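Local coordinates for ankyrin repeat domain-containing protein EMB506, chloroplastic (Arabidopsis thaliana, PDB 6JD6), which acts in the initial differentiation of the proplastid during embryo development and is required for correct cotyledon and leaf margin development, at residues A[103-117]-A[131-143]. Sequence-based numbering, arbitrary orientation.
Sequences PNLKMISTKSWKPLQ and LIENGLDIDDVDK. With SO4 (sulfate ion), chain F.
The carboxylate of D142 is gripped at both oxygens. OD2 accepts a nearly straight bond from Q117 NE2, 2.6 Å long with 170° at the hydrogen, while OD1 takes the backbone N-H groups of D144 and Q146. The bond lies in the amide plane of Q117 but meets OD2 from above the carboxylate plane, the two flat groups being turned 65° apart. Glutamine suits this place because its chain, extended beyond CG, reaches D142 from the helix while OE1 accepts from K151. A water also accepts from Q117 NE2 and may pass a proton on to D140 O. K114, just before helix 115-121, runs its aliphatic part over D142 CB; the bend at chi2 (-104°) helps bring CE within 3.4 Å of D140 OD1. K114 NZ stays 4.7 Å from D140 OD1, too far for a salt bridge, though the opposite charges probably still attract.

These residues belong to the first ankyrin repeat and its flanks, a helix-turn-helix whose two helices, 115-121 and 125-133, are antiparallel and followed by a loop to the next repeat. At the end of the second helix a Schellman motif, with G135 at positive phi, turns the chain so that L136 points back at the first. There L136 CD2 meets L116 CG tip to tip at 3.7 Å, and L116 CD2 lies across I132 CG1. L131 divides its branches: CD1 packs on P115 CB at 3.6 Å, and CD2 touches both P103 CG and L105 CD1. Branched leucines can fill both directions at once, and the rigid proline rings offer apolar surface without an N-H to satisfy. Farther along the loop, D137 OD1 accepts from D139 N in an Asx turn.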
ATOM      1  N   PRO A 103      18.117  12.927  10.932  1.00 48.75           N
ATOM      2  CA  PRO A 103      18.126  11.663  10.187  1.00 48.13           C
ATOM      3  C   PRO A 103      19.103  11.674   9.011  1.00 49.72           C
ATOM      4  O   PRO A 103      19.170  12.649   8.263  1.00 51.54           O
ATOM      5  CB  PRO A 103      16.674  11.515   9.699  1.00 45.45           C
ATOM      6  CG  PRO A 103      16.004  12.816   9.994  1.00 47.64           C
ATOM      7  CD  PRO A 103      16.754  13.454  11.110  1.00 48.26           C
ATOM      8  N   ASN A 104      19.866  10.593   8.876  1.00 49.12           N
ATOM      9  CA  ASN A 104      20.836  10.447   7.799  1.00 50.00           C
ATOM     10  C   ASN A 104      20.181   9.756   6.609  1.00 49.33           C
ATOM     11  O   ASN A 104      20.108   8.526   6.568  1.00 48.18           O
ATOM     12  CB  ASN A 104      22.037   9.636   8.293  1.00 50.32           C
ATOM     13  CG  ASN A 104      23.227   9.707   7.352  1.00 53.18           C
ATOM     14  OD1 ASN A 104      23.086   9.594   6.133  1.00 53.29           O
ATOM     15  ND2 ASN A 104      24.416   9.895   7.921  1.00 53.65           N
ATOM     16  N   LEU A 105      19.711  10.552   5.648  1.00 50.25           N
ATOM     17  CA  LEU A 105      18.909  10.048   4.528  1.00 50.11           C
ATOM     18  C   LEU A 105      19.508   8.853   3.787  1.00 48.83           C
ATOM     19  O   LEU A 105      18.816   7.867   3.539  1.00 48.99           O
ATOM     20  CB  LEU A 105      18.581  11.166   3.529  1.00 53.78           C
ATOM     21  CG  LEU A 105      17.401  12.095   3.839  1.00 55.76           C
ATOM     22  CD1 LEU A 105      16.285  11.336   4.542  1.00 53.60           C
ATOM     23  CD2 LEU A 105      17.832  13.285   4.672  1.00 59.97           C
ATOM     24  N   LYS A 106      20.787   8.932   3.437  1.00 51.60           N
ATOM     25  CA  LYS A 106      21.411   7.856   2.673  1.00 54.97           C
ATOM     26  C   LYS A 106      21.542   6.552   3.461  1.00 51.73           C
ATOM     27  O   LYS A 106      21.490   5.471   2.881  1.00 52.89           O
ATOM     28  CB  LYS A 106      22.774   8.281   2.113  1.00 63.79           C
ATOM     29  CG  LYS A 106      23.871   8.417   3.150  1.00 73.68           C
ATOM     30  CD  LYS A 106      25.230   8.036   2.570  1.00 80.88           C
ATOM     31  CE  LYS A 106      25.223   6.601   2.049  1.00 82.99           C
ATOM     32  NZ  LYS A 106      26.565   6.165   1.565  1.00 86.05           N
ATOM     33  N   MET A 107      21.701   6.647   4.779  1.00 47.51           N
ATOM     34  CA  MET A 107      21.892   5.453   5.597  1.00 44.22           C
ATOM     35  C   MET A 107      20.577   4.768   5.953  1.00 41.53           C
ATOM     36  O   MET A 107      20.559   3.578   6.264  1.00 43.53           O
ATOM     37  CB  MET A 107      22.670   5.781   6.880  1.00 45.66           C
ATOM     38  CG  MET A 107      24.106   6.239   6.659  1.00 47.43           C
ATOM     39  SD  MET A 107      25.130   5.047   5.760  1.00 55.63           S
ATOM     40  CE  MET A 107      24.872   3.562   6.724  1.00 44.70           C
ATOM     41  N   ILE A 108      19.478   5.514   5.906  1.00 39.41           N
ATOM     42  CA  ILE A 108      18.200   5.004   6.402  1.00 39.13           C
ATOM     43  C   ILE A 108      17.187   4.707   5.292  1.00 39.75           C
ATOM     44  O   ILE A 108      16.015   4.444   5.563  1.00 37.63           O
ATOM     45  CB  ILE A 108      17.579   5.977   7.430  1.00 40.05           C
ATOM     46  CG1 ILE A 108      17.127   7.265   6.744  1.00 42.87           C
ATOM     47  CG2 ILE A 108      18.581   6.284   8.543  1.00 39.92           C
ATOM     48  CD1 ILE A 108      16.350   8.197   7.645  1.00 44.66           C
ATOM     49  N   SER A 109      17.646   4.737   4.047  1.00 42.34           N
ATOM     50  CA  SER A 109      16.769   4.494   2.905  1.00 44.67           C
ATOM     51  C   SER A 109      17.334   3.400   2.013  1.00 44.10           C
ATOM     52  O   SER A 109      18.547   3.286   1.855  1.00 45.32           O
ATOM     53  CB  SER A 109      16.604   5.768   2.072  1.00 46.39           C
ATOM     54  OG  SER A 109      16.316   6.892   2.887  1.00 49.01           O
ATOM     55  N   THR A 110      16.452   2.590   1.441  1.00 46.21           N
ATOM     56  CA  THR A 110      16.832   1.708   0.344  1.00 49.05           C
ATOM     57  C   THR A 110      15.784   1.724  -0.746  1.00 48.40           C
ATOM     58  O   THR A 110      14.814   2.485  -0.689  1.00 47.56           O
ATOM     59  CB  THR A 110      17.018   0.239   0.769  1.00 52.73           C
ATOM     60  OG1 THR A 110      15.802  -0.260   1.341  1.00 55.43           O
ATOM     61  CG2 THR A 110      18.125   0.113   1.749  1.00 55.47           C
ATOM     62  N   LYS A 111      16.001   0.862  -1.734  1.00 49.80           N
ATOM     63  CA  LYS A 111      15.111   0.696  -2.875  1.00 50.11           C
ATOM     64  C   LYS A 111      13.672   0.463  -2.429  1.00 44.80           C
ATOM     65  O   LYS A 111      12.770   1.238  -2.760  1.00 42.81           O
ATOM     66  CB  LYS A 111      15.583  -0.493  -3.718  1.00 52.58           C
ATOM     67  CG  LYS A 111      16.643  -0.165  -4.759  1.00 58.28           C
ATOM     68  CD  LYS A 111      17.910   0.444  -4.175  1.00 62.00           C
ATOM     69  CE  LYS A 111      18.893   0.810  -5.280  1.00 66.08           C
ATOM     70  NZ  LYS A 111      20.084   1.548  -4.777  1.00 67.58           N
ATOM     71  N   SER A 112      13.478  -0.606  -1.661  1.00 41.48           N
ATOM     72  CA  SER A 112      12.161  -1.019  -1.199  1.00 40.23           C
ATOM     73  C   SER A 112      11.585  -0.132  -0.097  1.00 41.10           C
ATOM     74  O   SER A 112      10.366   0.042  -0.014  1.00 40.89           O
ATOM     75  CB  SER A 112      12.226  -2.459  -0.683  1.00 42.83           C
ATOM     76  OG  SER A 112      12.736  -3.338  -1.668  1.00 46.14           O
ATOM     77  N   TRP A 113      12.453   0.410   0.757  1.00 38.66           N
ATOM     78  CA  TRP A 113      11.997   1.068   1.982  1.00 36.26           C
ATOM     79  C   TRP A 113      12.405   2.532   2.066  1.00 37.23           C
ATOM     80  O   TRP A 113      13.480   2.865   2.565  1.00 37.21           O
ATOM     81  CB  TRP A 113      12.479   0.289   3.212  1.00 35.46           C
ATOM     82  CG  TRP A 113      12.364  -1.177   2.993  1.00 35.23           C
ATOM     83  CD1 TRP A 113      13.387  -2.079   2.887  1.00 33.40           C
ATOM     84  CD2 TRP A 113      11.154  -1.914   2.781  1.00 34.43           C
ATOM     85  NE1 TRP A 113      12.883  -3.337   2.648  1.00 34.81           N
ATOM     86  CE2 TRP A 113      11.516  -3.260   2.575  1.00 33.25           C
ATOM     87  CE3 TRP A 113       9.799  -1.565   2.752  1.00 35.78           C
ATOM     88  CZ2 TRP A 113      10.572  -4.258   2.341  1.00 32.62           C
ATOM     89  CZ3 TRP A 113       8.862  -2.558   2.523  1.00 35.72           C
ATOM     90  CH2 TRP A 113       9.253  -3.888   2.321  1.00 35.91           C
ATOM     91  N   LYS A 114      11.531   3.395   1.561  1.00 39.17           N
ATOM     92  CA  LYS A 114      11.693   4.837   1.662  1.00 40.48           C
ATOM     93  C   LYS A 114      11.061   5.311   2.966  1.00 39.57           C
ATOM     94  O   LYS A 114       9.908   4.982   3.251  1.00 37.25           O
ATOM     95  CB  LYS A 114      11.024   5.520   0.469  1.00 44.85           C
ATOM     96  CG  LYS A 114      11.879   5.566  -0.792  1.00 49.62           C
ATOM     97  CD  LYS A 114      12.445   6.966  -0.986  1.00 55.64           C
ATOM     98  CE  LYS A 114      13.370   7.044  -2.181  1.00 59.84           C
ATOM     99  NZ  LYS A 114      14.538   6.134  -2.021  1.00 64.28           N
ATOM    100  N   PRO A 115      11.818   6.081   3.766  1.00 40.68           N
ATOM    101  CA  PRO A 115      11.393   6.514   5.104  1.00 40.67           C
ATOM    102  C   PRO A 115      10.027   7.195   5.110  1.00 38.72           C
ATOM    103  O   PRO A 115       9.186   6.834   5.928  1.00 37.77           O
ATOM    104  CB  PRO A 115      12.482   7.509   5.517  1.00 43.21           C
ATOM    105  CG  PRO A 115      13.678   7.098   4.743  1.00 44.90           C
ATOM    106  CD  PRO A 115      13.167   6.570   3.430  1.00 43.27           C
ATOM    107  N   LEU A 116       9.806   8.154   4.213  1.00 40.29           N
ATOM    108  CA  LEU A 116       8.513   8.836   4.143  1.00 39.99           C
ATOM    109  C   LEU A 116       7.372   7.860   3.873  1.00 36.78           C
ATOM    110  O   LEU A 116       6.292   7.980   4.452  1.00 37.81           O
ATOM    111  CB  LEU A 116       8.519   9.922   3.069  1.00 41.85           C
ATOM    112  CG  LEU A 116       8.887  11.344   3.488  1.00 45.31           C
ATOM    113  CD1 LEU A 116       8.574  12.316   2.351  1.00 44.71           C
ATOM    114  CD2 LEU A 116       8.173  11.749   4.774  1.00 44.53           C
ATOM    115  N   GLN A 117       7.616   6.899   2.989  1.00 34.55           N
ATOM    116  CA  GLN A 117       6.612   5.897   2.658  1.00 35.24           C
ATOM    117  C   GLN A 117       6.314   5.016   3.866  1.00 35.46           C
ATOM    118  O   GLN A 117       5.154   4.803   4.216  1.00 35.96           O
ATOM    119  CB  GLN A 117       7.075   5.034   1.484  1.00 34.69           C
ATOM    120  CG  GLN A 117       7.162   5.762   0.149  1.00 37.86           C
ATOM    121  CD  GLN A 117       7.384   4.803  -1.012  1.00 42.34           C
ATOM    122  OE1 GLN A 117       7.225   3.589  -0.866  1.00 43.14           O
ATOM    123  NE2 GLN A 117       7.752   5.343  -2.171  1.00 42.22           N
ATOM    124  N   LEU A 131      11.313  14.851   8.793  1.00 45.74           N
ATOM    125  CA  LEU A 131      12.096  14.550   7.598  1.00 47.65           C
ATOM    126  C   LEU A 131      11.956  15.653   6.561  1.00 50.39           C
ATOM    127  O   LEU A 131      12.946  16.120   5.999  1.00 52.11           O
ATOM    128  CB  LEU A 131      11.653  13.222   6.987  1.00 45.52           C
ATOM    129  CG  LEU A 131      12.305  11.957   7.533  1.00 48.02           C
ATOM    130  CD1 LEU A 131      11.671  10.740   6.893  1.00 45.68           C
ATOM    131  CD2 LEU A 131      13.802  11.983   7.266  1.00 49.39           C
ATOM    132  N   ILE A 132      10.715  16.058   6.311  1.00 50.50           N
ATOM    133  CA  ILE A 132      10.416  17.083   5.317  1.00 50.89           C
ATOM    134  C   ILE A 132      11.008  18.435   5.713  1.00 54.88           C
ATOM    135  O   ILE A 132      11.644  19.105   4.897  1.00 56.30           O
ATOM    136  CB  ILE A 132       8.895  17.207   5.094  1.00 49.01           C
ATOM    137  CG1 ILE A 132       8.344  15.906   4.503  1.00 45.81           C
ATOM    138  CG2 ILE A 132       8.573  18.388   4.184  1.00 49.56           C
ATOM    139  CD1 ILE A 132       6.835  15.840   4.454  1.00 44.24           C
ATOM    140  N   GLU A 133      10.812  18.825   6.969  1.00 56.43           N
ATOM    141  CA  GLU A 133      11.331  20.100   7.466  1.00 61.41           C
ATOM    142  C   GLU A 133      12.859  20.151   7.491  1.00 62.11           C
ATOM    143  O   GLU A 133      13.447  21.229   7.472  1.00 63.97           O
ATOM    144  CB  GLU A 133      10.757  20.417   8.850  1.00 64.57           C
ATOM    145  CG  GLU A 133       9.266  20.723   8.831  0.58 67.79           C
ATOM    146  CD  GLU A 133       8.630  20.623  10.202  0.12 70.23           C
ATOM    147  OE1 GLU A 133       9.372  20.454  11.192  0.73 71.59           O
ATOM    148  OE2 GLU A 133       7.385  20.706  10.287  0.89 71.45           O
ATOM    149  N   ASN A 134      13.496  18.985   7.531  1.00 62.36           N
ATOM    150  CA  ASN A 134      14.953  18.910   7.464  1.00 63.24           C
ATOM    151  C   ASN A 134      15.492  18.852   6.035  1.00 62.59           C
ATOM    152  O   ASN A 134      16.679  18.610   5.826  1.00 64.32           O
ATOM    153  CB  ASN A 134      15.480  17.726   8.280  1.00 64.07           C
ATOM    154  CG  ASN A 134      15.602  18.046   9.756  0.43 66.76           C
ATOM    155  OD1 ASN A 134      16.177  19.067  10.138  1.00 70.97           O
ATOM    156  ND2 ASN A 134      15.052  17.178  10.597  1.00 64.98           N
ATOM    157  N   GLY A 135      14.619  19.062   5.055  1.00 59.53           N
ATOM    158  CA  GLY A 135      15.065  19.228   3.683  1.00 58.17           C
ATOM    159  C   GLY A 135      14.679  18.162   2.673  1.00 53.87           C
ATOM    160  O   GLY A 135      14.953  18.317   1.485  1.00 56.26           O
ATOM    161  N   LEU A 136      14.057  17.079   3.125  1.00 48.39           N
ATOM    162  CA  LEU A 136      13.599  16.049   2.197  1.00 47.62           C
ATOM    163  C   LEU A 136      12.352  16.522   1.450  1.00 46.82           C
ATOM    164  O   LEU A 136      11.368  16.933   2.065  1.00 46.96           O
ATOM    165  CB  LEU A 136      13.310  14.732   2.925  1.00 45.91           C
ATOM    166  CG  LEU A 136      12.780  13.608   2.029  1.00 46.30           C
ATOM    167  CD1 LEU A 136      13.813  13.218   0.976  1.00 46.16           C
ATOM    168  CD2 LEU A 136      12.352  12.393   2.852  1.00 44.31           C
ATOM    169  N   ASP A 137      12.405  16.473   0.124  1.00 47.56           N
ATOM    170  CA  ASP A 137      11.284  16.898  -0.706  1.00 47.51           C
ATOM    171  C   ASP A 137      10.062  16.033  -0.409  1.00 45.73           C
ATOM    172  O   ASP A 137      10.145  14.808  -0.405  1.00 45.11           O
ATOM    173  CB  ASP A 137      11.672  16.814  -2.186  1.00 50.79           C
ATOM    174  CG  ASP A 137      10.542  17.222  -3.122  1.00 53.36           C
ATOM    175  OD1 ASP A 137       9.514  17.747  -2.651  1.00 55.83           O
ATOM    176  OD2 ASP A 137      10.693  17.025  -4.345  1.00 53.59           O
ATOM    177  N   ILE A 138       8.930  16.677  -0.145  1.00 45.45           N
ATOM    178  CA  ILE A 138       7.695  15.951   0.138  1.00 43.15           C
ATOM    179  C   ILE A 138       7.294  15.074  -1.055  1.00 42.74           C
ATOM    180  O   ILE A 138       6.686  14.019  -0.886  1.00 41.90           O
ATOM    181  CB  ILE A 138       6.549  16.918   0.537  1.00 43.61           C
ATOM    182  CG1 ILE A 138       5.329  16.148   1.046  1.00 41.98           C
ATOM    183  CG2 ILE A 138       6.182  17.849  -0.622  1.00 42.19           C
ATOM    184  CD1 ILE A 138       4.276  17.040   1.690  1.00 41.87           C
ATOM    185  N   ASP A 139       7.673  15.503  -2.257  1.00 42.45           N
ATOM    186  CA  ASP A 139       7.388  14.746  -3.472  1.00 43.31           C
ATOM    187  C   ASP A 139       8.582  13.914  -3.937  1.00 42.80           C
ATOM    188  O   ASP A 139       8.700  13.597  -5.121  1.00 42.69           O
ATOM    189  CB  ASP A 139       6.953  15.684  -4.600  1.00 44.96           C
ATOM    190  CG  ASP A 139       5.652  16.395  -4.296  1.00 48.40           C
ATOM    191  OD1 ASP A 139       4.741  15.753  -3.730  1.00 48.26           O
ATOM    192  OD2 ASP A 139       5.544  17.595  -4.624  1.00 50.82           O
ATOM    193  N   ASP A 140       9.468  13.574  -3.006  1.00 44.13           N
ATOM    194  CA  ASP A 140      10.566  12.655  -3.292  1.00 46.28           C
ATOM    195  C   ASP A 140      10.022  11.337  -3.850  1.00 43.95           C
ATOM    196  O   ASP A 140       9.094  10.759  -3.287  1.00 42.83           O
ATOM    197  CB  ASP A 140      11.376  12.397  -2.021  1.00 46.48           C
ATOM    198  CG  ASP A 140      12.513  11.425  -2.244  1.00 48.86           C
ATOM    199  OD1 ASP A 140      12.405  10.269  -1.779  1.00 48.81           O
ATOM    200  OD2 ASP A 140      13.509  11.816  -2.892  1.00 49.78           O
ATOM    201  N   VAL A 141      10.590  10.874  -4.962  1.00 44.69           N
ATOM    202  CA  VAL A 141      10.094   9.664  -5.623  1.00 46.15           C
ATOM    203  C   VAL A 141      11.006   8.454  -5.423  1.00 49.84           C
ATOM    204  O   VAL A 141      12.210   8.599  -5.216  1.00 50.24           O
ATOM    205  CB  VAL A 141       9.888   9.882  -7.137  1.00 45.58           C
ATOM    206  CG1 VAL A 141       8.774  10.888  -7.386  1.00 45.58           C
ATOM    207  CG2 VAL A 141      11.181  10.336  -7.793  1.00 48.70           C
ATOM    208  N   ASP A 142      10.428   7.258  -5.492  1.00 51.21           N
ATOM    209  CA  ASP A 142      11.220   6.036  -5.391  1.00 49.03           C
ATOM    210  C   ASP A 142      11.557   5.450  -6.763  1.00 48.59           C
ATOM    211  O   ASP A 142      11.503   6.146  -7.779  1.00 49.38           O
ATOM    212  CB  ASP A 142      10.547   4.991  -4.481  1.00 47.07           C
ATOM    213  CG  ASP A 142       9.205   4.495  -5.015  1.00 49.54           C
ATOM    214  OD1 ASP A 142       8.894   4.697  -6.211  1.00 51.49           O
ATOM    215  OD2 ASP A 142       8.455   3.879  -4.227  1.00 48.06           O
ATOM    216  N   LYS A 143      11.895   4.165  -6.780  1.00 48.77           N
ATOM    217  CA  LYS A 143      12.300   3.479  -8.005  1.00 47.58           C
ATOM    218  C   LYS A 143      11.149   3.349  -9.005  1.00 44.77           C
ATOM    219  O   LYS A 143      11.378   3.132 -10.194  1.00 44.45           O
ATOM    220  CB  LYS A 143      12.827   2.089  -7.661  1.00 47.60           C
ATOM    221  CG  LYS A 143      11.798   1.228  -6.945  1.00 47.33           C
ATOM    222  CD  LYS A 143      12.393  -0.088  -6.488  1.00 50.94           C
ATOM    223  CE  LYS A 143      11.305  -1.098  -6.178  1.00 50.27           C
ATOM    224  NZ  LYS A 143      10.373  -0.594  -5.143  1.00 53.88           N
TER
HETATM  225  S   SO4 F 304      20.988   1.729  -1.626  0.68 60.59           S
HETATM  226  O1  SO4 F 304      20.278   0.767  -0.787  0.68 59.91           O
HETATM  227  O2  SO4 F 304      20.022   2.682  -2.171  0.68 60.35           O
HETATM  228  O3  SO4 F 304      21.973   2.439  -0.816  0.68 62.39           O
HETATM  229  O4  SO4 F 304      21.670   1.033  -2.716  0.68 60.46           O
HETATM  230  O   HOH W   1      10.250   1.894  -2.681  1.00 52.38           O
HETATM  231  O   HOH W   2      13.282   3.125  -4.200  1.00 54.46           O
HETATM  232  O   HOH W   3       8.741   7.916  -2.147  1.00 40.28           O